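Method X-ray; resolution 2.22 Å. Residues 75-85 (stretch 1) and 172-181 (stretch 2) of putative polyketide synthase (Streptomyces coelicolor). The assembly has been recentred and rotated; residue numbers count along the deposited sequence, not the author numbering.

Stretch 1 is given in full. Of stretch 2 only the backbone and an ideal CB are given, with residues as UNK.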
ATOM      1  N   ASP A  75      -7.656  18.399   9.366  1.00 32.44           N
ATOM      2  CA  ASP A  75      -9.122  18.345   9.380  1.00 37.00           C
ATOM      3  C   ASP A  75      -9.671  17.613   8.150  1.00 34.26           C
ATOM      4  O   ASP A  75     -10.622  16.841   8.246  1.00 34.98           O
ATOM      5  CB  ASP A  75      -9.726  19.761   9.471  1.00 41.06           C
ATOM      6  CG  ASP A  75      -9.651  20.348  10.889  1.00 43.74           C
ATOM      7  OD1 ASP A  75      -9.093  19.666  11.788  1.00 43.25           O
ATOM      8  OD2 ASP A  75     -10.144  21.488  11.101  1.00 41.31           O
ATOM      9  N   ARG A  76      -9.061  17.849   6.994  1.00 35.27           N
ATOM     10  CA  ARG A  76      -9.477  17.191   5.756  1.00 32.55           C
ATOM     11  C   ARG A  76      -9.371  15.678   5.975  1.00 30.38           C
ATOM     12  O   ARG A  76     -10.304  14.932   5.714  1.00 31.34           O
ATOM     13  CB  ARG A  76      -8.543  17.604   4.597  1.00 32.10           C
ATOM     14  CG  ARG A  76      -9.230  18.093   3.314  1.00 32.54           C
ATOM     15  CD  ARG A  76      -9.597  19.547   3.440  1.00 33.21           C
ATOM     16  NE  ARG A  76     -10.145  20.195   2.244  1.00 34.03           N
ATOM     17  CZ  ARG A  76      -9.504  20.361   1.082  1.00 33.72           C
ATOM     18  NH1 ARG A  76      -8.274  19.908   0.902  1.00 32.15           N
ATOM     19  NH2 ARG A  76     -10.076  21.061   0.108  1.00 35.43           N
ATOM     20  N   ASN A  77      -8.226  15.221   6.470  1.00 31.09           N
ATOM     21  CA  ASN A  77      -8.044  13.790   6.674  1.00 32.33           C
ATOM     22  C   ASN A  77      -9.001  13.232   7.735  1.00 33.16           C
ATOM     23  O   ASN A  77      -9.356  12.049   7.701  1.00 29.65           O
ATOM     24  CB  ASN A  77      -6.593  13.489   7.043  1.00 37.75           C
ATOM     25  CG  ASN A  77      -6.160  12.120   6.582  1.00 40.80           C
ATOM     26  OD1 ASN A  77      -6.027  11.873   5.383  1.00 40.83           O
ATOM     27  ND2 ASN A  77      -5.957  11.211   7.528  1.00 43.24           N
ATOM     28  N   LYS A  78      -9.410  14.082   8.678  1.00 32.93           N
ATOM     29  CA  LYS A  78     -10.367  13.667   9.701  1.00 34.80           C
ATOM     30  C   LYS A  78     -11.682  13.401   8.961  1.00 33.17           C
ATOM     31  O   LYS A  78     -12.340  12.386   9.183  1.00 33.20           O
ATOM     32  CB  LYS A  78     -10.581  14.774  10.743  1.00 36.57           C
ATOM     33  CG  LYS A  78     -10.068  14.444  12.143  1.00 41.59           C
ATOM     34  CD  LYS A  78      -8.581  14.693  12.263  1.00 42.76           C
ATOM     35  CE  LYS A  78      -8.304  16.137  12.626  1.00 46.70           C
ATOM     36  NZ  LYS A  78      -8.621  16.435  14.054  1.00 48.32           N
ATOM     37  N   VAL A  79     -12.063  14.309   8.063  1.00 31.41           N
ATOM     38  CA  VAL A  79     -13.292  14.105   7.300  1.00 29.37           C
ATOM     39  C   VAL A  79     -13.199  12.795   6.518  1.00 30.07           C
ATOM     40  O   VAL A  79     -14.180  12.056   6.411  1.00 29.59           O
ATOM     41  CB  VAL A  79     -13.530  15.223   6.302  1.00 26.83           C
ATOM     42  CG1 VAL A  79     -14.810  14.952   5.530  1.00 23.71           C
ATOM     43  CG2 VAL A  79     -13.579  16.552   7.027  1.00 27.29           C
ATOM     44  N   TYR A  80     -12.008  12.512   5.989  1.00 30.36           N
ATOM     45  CA  TYR A  80     -11.781  11.302   5.221  1.00 29.42           C
ATOM     46  C   TYR A  80     -12.138  10.054   6.008  1.00 29.74           C
ATOM     47  O   TYR A  80     -12.928   9.251   5.528  1.00 30.09           O
ATOM     48  CB  TYR A  80     -10.324  11.245   4.719  1.00 30.90           C
ATOM     49  CG  TYR A  80      -9.923   9.919   4.091  1.00 34.71           C
ATOM     50  CD1 TYR A  80      -9.221   8.961   4.825  1.00 36.89           C
ATOM     51  CD2 TYR A  80     -10.309   9.592   2.790  1.00 37.74           C
ATOM     52  CE1 TYR A  80      -8.922   7.711   4.284  1.00 41.09           C
ATOM     53  CE2 TYR A  80     -10.018   8.342   2.240  1.00 39.41           C
ATOM     54  CZ  TYR A  80      -9.324   7.406   2.993  1.00 41.99           C
ATOM     55  OH  TYR A  80      -9.041   6.161   2.462  1.00 45.11           O
ATOM     56  N   GLU A  81     -11.597   9.881   7.217  1.00 32.08           N
ATOM     57  CA  GLU A  81     -11.920   8.672   7.976  1.00 33.14           C
ATOM     58  C   GLU A  81     -13.351   8.613   8.481  1.00 32.97           C
ATOM     59  O   GLU A  81     -13.945   7.541   8.516  1.00 31.91           O
ATOM     60  CB  GLU A  81     -10.943   8.434   9.145  1.00 38.21           C
ATOM     61  CG  GLU A  81     -10.863   9.497  10.208  1.00 40.81           C
ATOM     62  CD  GLU A  81     -10.170   8.994  11.478  1.00 46.66           C
ATOM     63  OE1 GLU A  81      -9.778   9.833  12.327  1.00 49.12           O
ATOM     64  OE2 GLU A  81     -10.029   7.762  11.639  1.00 45.01           O
ATOM     65  N   ARG A  82     -13.918   9.751   8.861  1.00 32.02           N
ATOM     66  CA  ARG A  82     -15.304   9.752   9.325  1.00 32.98           C
ATOM     67  C   ARG A  82     -16.245   9.304   8.208  1.00 34.16           C
ATOM     68  O   ARG A  82     -17.118   8.453   8.422  1.00 34.81           O
ATOM     69  CB  ARG A  82     -15.736  11.147   9.771  1.00 31.71           C
ATOM     70  CG  ARG A  82     -17.207  11.216  10.198  1.00 34.06           C
ATOM     71  CD  ARG A  82     -17.701  12.663  10.274  1.00 36.08           C
ATOM     72  NE  ARG A  82     -17.900  13.270   8.958  1.00 35.61           N
ATOM     73  CZ  ARG A  82     -17.663  14.549   8.682  1.00 36.60           C
ATOM     74  NH1 ARG A  82     -17.210  15.353   9.634  1.00 35.73           N
ATOM     75  NH2 ARG A  82     -17.898  15.031   7.460  1.00 36.05           N
ATOM     76  N   GLU A  83     -16.062   9.886   7.017  1.00 32.49           N
ATOM     77  CA  GLU A  83     -16.909   9.571   5.871  1.00 32.32           C
ATOM     78  C   GLU A  83     -16.743   8.145   5.375  1.00 31.62           C
ATOM     79  O   GLU A  83     -17.675   7.565   4.828  1.00 33.41           O
ATOM     80  CB  GLU A  83     -16.641  10.537   4.709  1.00 31.59           C
ATOM     81  CG  GLU A  83     -17.031  11.998   4.960  1.00 34.13           C
ATOM     82  CD  GLU A  83     -18.517  12.179   5.230  1.00 35.55           C
ATOM     83  OE1 GLU A  83     -19.329  11.389   4.700  1.00 38.84           O
ATOM     84  OE2 GLU A  83     -18.877  13.123   5.959  1.00 33.97           O
ATOM     85  N   ALA A  84     -15.556   7.583   5.556  1.00 31.85           N
ATOM     86  CA  ALA A  84     -15.300   6.224   5.112  1.00 34.02           C
ATOM     87  C   ALA A  84     -15.892   5.218   6.103  1.00 34.86           C
ATOM     88  O   ALA A  84     -16.356   4.142   5.724  1.00 31.29           O
ATOM     89  CB  ALA A  84     -13.811   6.003   4.976  1.00 33.07           C
ATOM     90  N   LYS A  85     -15.864   5.565   7.380  1.00 37.85           N
ATOM     91  CA  LYS A  85     -16.406   4.662   8.377  1.00 41.20           C
ATOM     92  C   LYS A  85     -17.914   4.592   8.286  1.00 41.68           C
ATOM     93  O   LYS A  85     -18.485   3.516   8.410  1.00 44.04           O
ATOM     94  CB  LYS A  85     -15.957   5.079   9.773  1.00 42.38           C
ATOM     95  CG  LYS A  85     -14.543   4.623  10.053  1.00 43.28           C
ATOM     96  CD  LYS A  85     -14.082   4.981  11.447  1.00 43.27           C
ATOM     97  CE  LYS A  85     -12.730   4.354  11.740  1.00 41.65           C
ATOM     98  NZ  LYS A  85     -12.049   5.060  12.846  1.00 43.96           N
ATOM     99  N   UNK A 172     -12.707  -0.170  -2.785  1.00 41.89           N
ATOM    100  CA  UNK A 172     -12.133   1.054  -3.318  1.00 38.46           C
ATOM    101  C   UNK A 172     -12.870   2.228  -2.667  1.00 38.90           C
ATOM    102  O   UNK A 172     -14.089   2.326  -2.741  1.00 40.41           O
ATOM    103  CB  UNK A 172     -12.234   1.102  -4.844  1.00 38.46           C
ATOM    104  N   UNK A 173     -12.130   3.114  -2.019  1.00 37.75           N
ATOM    105  CA  UNK A 173     -12.736   4.267  -1.364  1.00 37.99           C
ATOM    106  C   UNK A 173     -12.011   5.517  -1.834  1.00 35.26           C
ATOM    107  O   UNK A 173     -10.841   5.708  -1.524  1.00 35.25           O
ATOM    108  CB  UNK A 173     -12.680   4.138   0.160  1.00 37.99           C
ATOM    109  N   UNK A 174     -12.703   6.371  -2.574  1.00 33.90           N
ATOM    110  CA  UNK A 174     -12.073   7.573  -3.095  1.00 32.91           C
ATOM    111  C   UNK A 174     -12.877   8.855  -2.894  1.00 32.79           C
ATOM    112  O   UNK A 174     -13.965   9.024  -3.450  1.00 33.50           O
ATOM    113  CB  UNK A 174     -11.800   7.385  -4.589  1.00 32.91           C
ATOM    114  N   UNK A 175     -12.320   9.762  -2.094  1.00 32.52           N
ATOM    115  CA  UNK A 175     -12.943  11.052  -1.809  1.00 30.16           C
ATOM    116  C   UNK A 175     -12.022  12.113  -2.413  1.00 29.29           C
ATOM    117  O   UNK A 175     -11.372  12.884  -1.684  1.00 25.80           O
ATOM    118  CB  UNK A 175     -13.155  11.268  -0.309  1.00 30.16           C
ATOM    119  N   UNK A 176     -11.995  12.178  -3.742  1.00 26.60           N
ATOM    120  CA  UNK A 176     -11.093  13.102  -4.438  1.00 26.16           C
ATOM    121  C   UNK A 176     -11.328  14.562  -4.080  1.00 24.96           C
ATOM    122  O   UNK A 176     -10.416  15.368  -4.157  1.00 22.62           O
ATOM    123  CB  UNK A 176     -11.241  12.927  -5.951  1.00 26.16           C
ATOM    124  N   UNK A 177     -12.552  14.894  -3.695  1.00 23.41           N
ATOM    125  CA  UNK A 177     -12.879  16.254  -3.319  1.00 25.79           C
ATOM    126  C   UNK A 177     -12.050  16.701  -2.129  1.00 27.61           C
ATOM    127  O   UNK A 177     -11.864  17.890  -1.917  1.00 31.80           O
ATOM    128  CB  UNK A 177     -14.371  16.378  -3.004  1.00 25.79           C
ATOM    129  N   UNK A 178     -11.563  15.748  -1.342  1.00 28.32           N
ATOM    130  CA  UNK A 178     -10.756  16.077  -0.169  1.00 27.69           C
ATOM    131  C   UNK A 178      -9.304  16.377  -0.525  1.00 28.27           C
ATOM    132  O   UNK A 178      -8.459  16.539   0.345  1.00 28.52           O
ATOM    133  CB  UNK A 178     -10.810  14.928   0.839  1.00 27.69           C
ATOM    134  N   UNK A 179      -9.026  16.446  -1.819  1.00 29.17           N
ATOM    135  CA  UNK A 179      -7.693  16.757  -2.290  1.00 30.56           C
ATOM    136  C   UNK A 179      -7.751  18.036  -3.099  1.00 30.74           C
ATOM    137  O   UNK A 179      -6.827  18.358  -3.819  1.00 32.48           O
ATOM    138  CB  UNK A 179      -7.114  15.608  -3.117  1.00 30.56           C
ATOM    139  N   UNK A 180      -8.850  18.773  -2.969  1.00 33.08           N
ATOM    140  CA  UNK A 180      -9.000  20.046  -3.676  1.00 33.25           C
ATOM    141  C   UNK A 180      -8.047  21.055  -3.037  1.00 32.90           C
ATOM    142  O   UNK A 180      -8.073  21.243  -1.818  1.00 34.39           O
ATOM    143  CB  UNK A 180     -10.446  20.545  -3.629  1.00 33.25           C
ATOM    144  N   UNK A 181      -7.215  21.703  -3.853  1.00 32.82           N
ATOM    145  CA  UNK A 181      -6.240  22.682  -3.363  1.00 29.72           C
ATOM    146  C   UNK A 181      -6.412  24.053  -4.008  1.00 32.48           C
ATOM    147  O   UNK A 181      -5.875  24.312  -5.094  1.00 32.50           O
ATOM    148  CB  UNK A 181      -4.819  22.174  -3.616  1.00 29.72           C
TER

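Stretch 1 is one helical segment, and stretch 2 passes it as a strand that leads into a 3-10 segment at 176-178 and a turn. Helix and strand axes approach to 9.9 Å, with their N-to-C directions at 139°; the helix residues within 4.5 Å of stretch 2 are Arg 76, Val 79, Tyr 80, Glu 83 and Ala 84.

Position 172 has extended angles (-116/123), and its ideal CB finds nothing of stretch 1 within 5.5 Å. The helix sets no constraint; the residue is Ala 172.

At position 173 CA-to-CB points toward the helix, the ideal CB lying 4.8 Å from Tyr 80 OH and 5.3 Å from Ala 84 CB. A small or medium side chain such as Ala, Ser, Cys or Val would suit this space. It is Cys 173, with chi1 in t, whose SG packs 4.0 Å from Ala 84 CB.

Position 174 alternates, as a strand should, and its CB points away; stretch 1 has no say. Glu 174 stands here, its carboxylate hydrogen-bonded elsewhere in the structure.

Position 175 points toward the helix again, its ideal CB 4.5 Å from Tyr 80 CD2. The CA atoms of 175 and Tyr 80 are 7.1 Å apart, which leaves room for a large apolar group: Leu, Met or an aromatic. The residue is Phe 175, with chi1 in m. Its CD1 comes 3.4 Å from Tyr 80 CD2; the two rings form an oblique pair, centroids 5.7 Å apart and planes at 71°. Phe 175 CE1 reaches further along the helix, 3.7 Å from Glu 83 CB and 3.9 Å from Ala 84 CB, so the ring touches side chains about one helical turn apart.

Positions 176 and 177 have phi/psi near -60/-25. Neither ideal CB has a stretch 1 atom within 5.5 Å, so many residues would fit. They are Cys 176 and Ser 177; Ser 177 OG is hydrogen-bonded elsewhere.

Position 178 makes the nearest backbone approach in the register: the CA of 178 is 6.2 Å from Arg 76 CA. Its CB points sideways, 4.3 Å from Arg 76 CG, but a medium-sized apolar chain could turn back to the helix; Leu, Ile or Met would do. In Leu 178 chi1 and chi2 are both m, and CD1 lies 3.9 Å from Arg 76 CG and 4.2 Å from Val 79 CG1, packing against the arginine at CG.

Position 179 points away and is free of side-chain demands from the helix; it is Cys 179.

At position 180 the main chain matters most. Its O accepts hydrogen bonds from Arg 76 NH2 (2.8 Å, 153°) and Arg 76 NH1 (3.0 Å, 138°), a forked contact at the guanidinium edge that any residue could supply. The ideal CB, 3.8 Å from Arg 76 NH2, points sideways and admits many side chains. Tyr 180, chi1 in t, carries its ring beyond reach of the helix except at the edge near Arg 76 NH2, and its OH is hydrogen-bonded elsewhere in the structure.

Position 181 has no ideal-CB neighbour within 5.5 Å; Gln 181 occupies it.

Stretch 2 (172-181) ACEFCSLCYQ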
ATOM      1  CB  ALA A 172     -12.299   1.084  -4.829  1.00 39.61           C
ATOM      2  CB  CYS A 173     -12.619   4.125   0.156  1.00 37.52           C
ATOM      3  SG  CYS A 173     -13.539   5.352   1.083  1.00 41.05           S
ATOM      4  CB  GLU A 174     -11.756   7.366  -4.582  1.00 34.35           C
ATOM      5  CG  GLU A 174     -10.912   6.118  -4.865  1.00 33.00           C
ATOM      6  CD  GLU A 174      -9.439   6.284  -4.475  1.00 37.88           C
ATOM      7  OE1 GLU A 174      -9.143   7.175  -3.647  1.00 35.25           O
ATOM      8  OE2 GLU A 174      -8.580   5.524  -4.991  1.00 34.20           O
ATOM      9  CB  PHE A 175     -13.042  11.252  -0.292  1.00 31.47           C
ATOM     10  CG  PHE A 175     -13.884  10.221   0.418  1.00 31.53           C
ATOM     11  CD1 PHE A 175     -13.547   9.803   1.706  1.00 33.61           C
ATOM     12  CD2 PHE A 175     -15.031   9.697  -0.177  1.00 35.37           C
ATOM     13  CE1 PHE A 175     -14.338   8.877   2.397  1.00 34.91           C
ATOM     14  CE2 PHE A 175     -15.835   8.767   0.505  1.00 36.37           C
ATOM     15  CZ  PHE A 175     -15.486   8.359   1.795  1.00 34.15           C
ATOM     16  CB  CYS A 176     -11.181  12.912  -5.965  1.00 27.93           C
ATOM     17  SG  CYS A 176     -10.803  11.227  -6.554  1.00 28.96           S
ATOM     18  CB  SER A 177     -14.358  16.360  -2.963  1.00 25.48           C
ATOM     19  OG  SER A 177     -14.656  15.561  -1.836  1.00 26.58           O
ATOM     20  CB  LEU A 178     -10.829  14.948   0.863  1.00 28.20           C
ATOM     21  CG  LEU A 178     -12.189  14.853   1.577  1.00 28.40           C
ATOM     22  CD1 LEU A 178     -12.515  16.203   2.225  1.00 30.93           C
ATOM     23  CD2 LEU A 178     -13.291  14.502   0.589  1.00 37.79           C
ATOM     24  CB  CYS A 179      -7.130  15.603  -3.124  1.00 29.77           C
ATOM     25  SG  CYS A 179      -6.633  14.166  -2.122  1.00 31.89           S
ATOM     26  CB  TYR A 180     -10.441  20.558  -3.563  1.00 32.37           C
ATOM     27  CG  TYR A 180     -10.612  21.977  -4.066  1.00 33.89           C
ATOM     28  CD1 TYR A 180     -10.374  22.305  -5.412  1.00 32.17           C
ATOM     29  CD2 TYR A 180     -10.951  23.002  -3.190  1.00 28.93           C
ATOM     30  CE1 TYR A 180     -10.464  23.625  -5.856  1.00 32.61           C
ATOM     31  CE2 TYR A 180     -11.044  24.316  -3.621  1.00 31.58           C
ATOM     32  CZ  TYR A 180     -10.797  24.624  -4.950  1.00 33.94           C
ATOM     33  OH  TYR A 180     -10.852  25.934  -5.355  1.00 36.57           O
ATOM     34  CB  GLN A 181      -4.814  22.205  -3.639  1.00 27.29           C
ATOM     35  CG  GLN A 181      -4.516  20.784  -3.217  1.00 27.24           C
ATOM     36  CD  GLN A 181      -4.338  20.604  -1.715  1.00 27.06           C
ATOM     37  OE1 GLN A 181      -4.238  19.479  -1.243  1.00 24.59           O
ATOM     38  NE2 GLN A 181      -4.275  21.703  -0.973  1.00 20.16           N
TER
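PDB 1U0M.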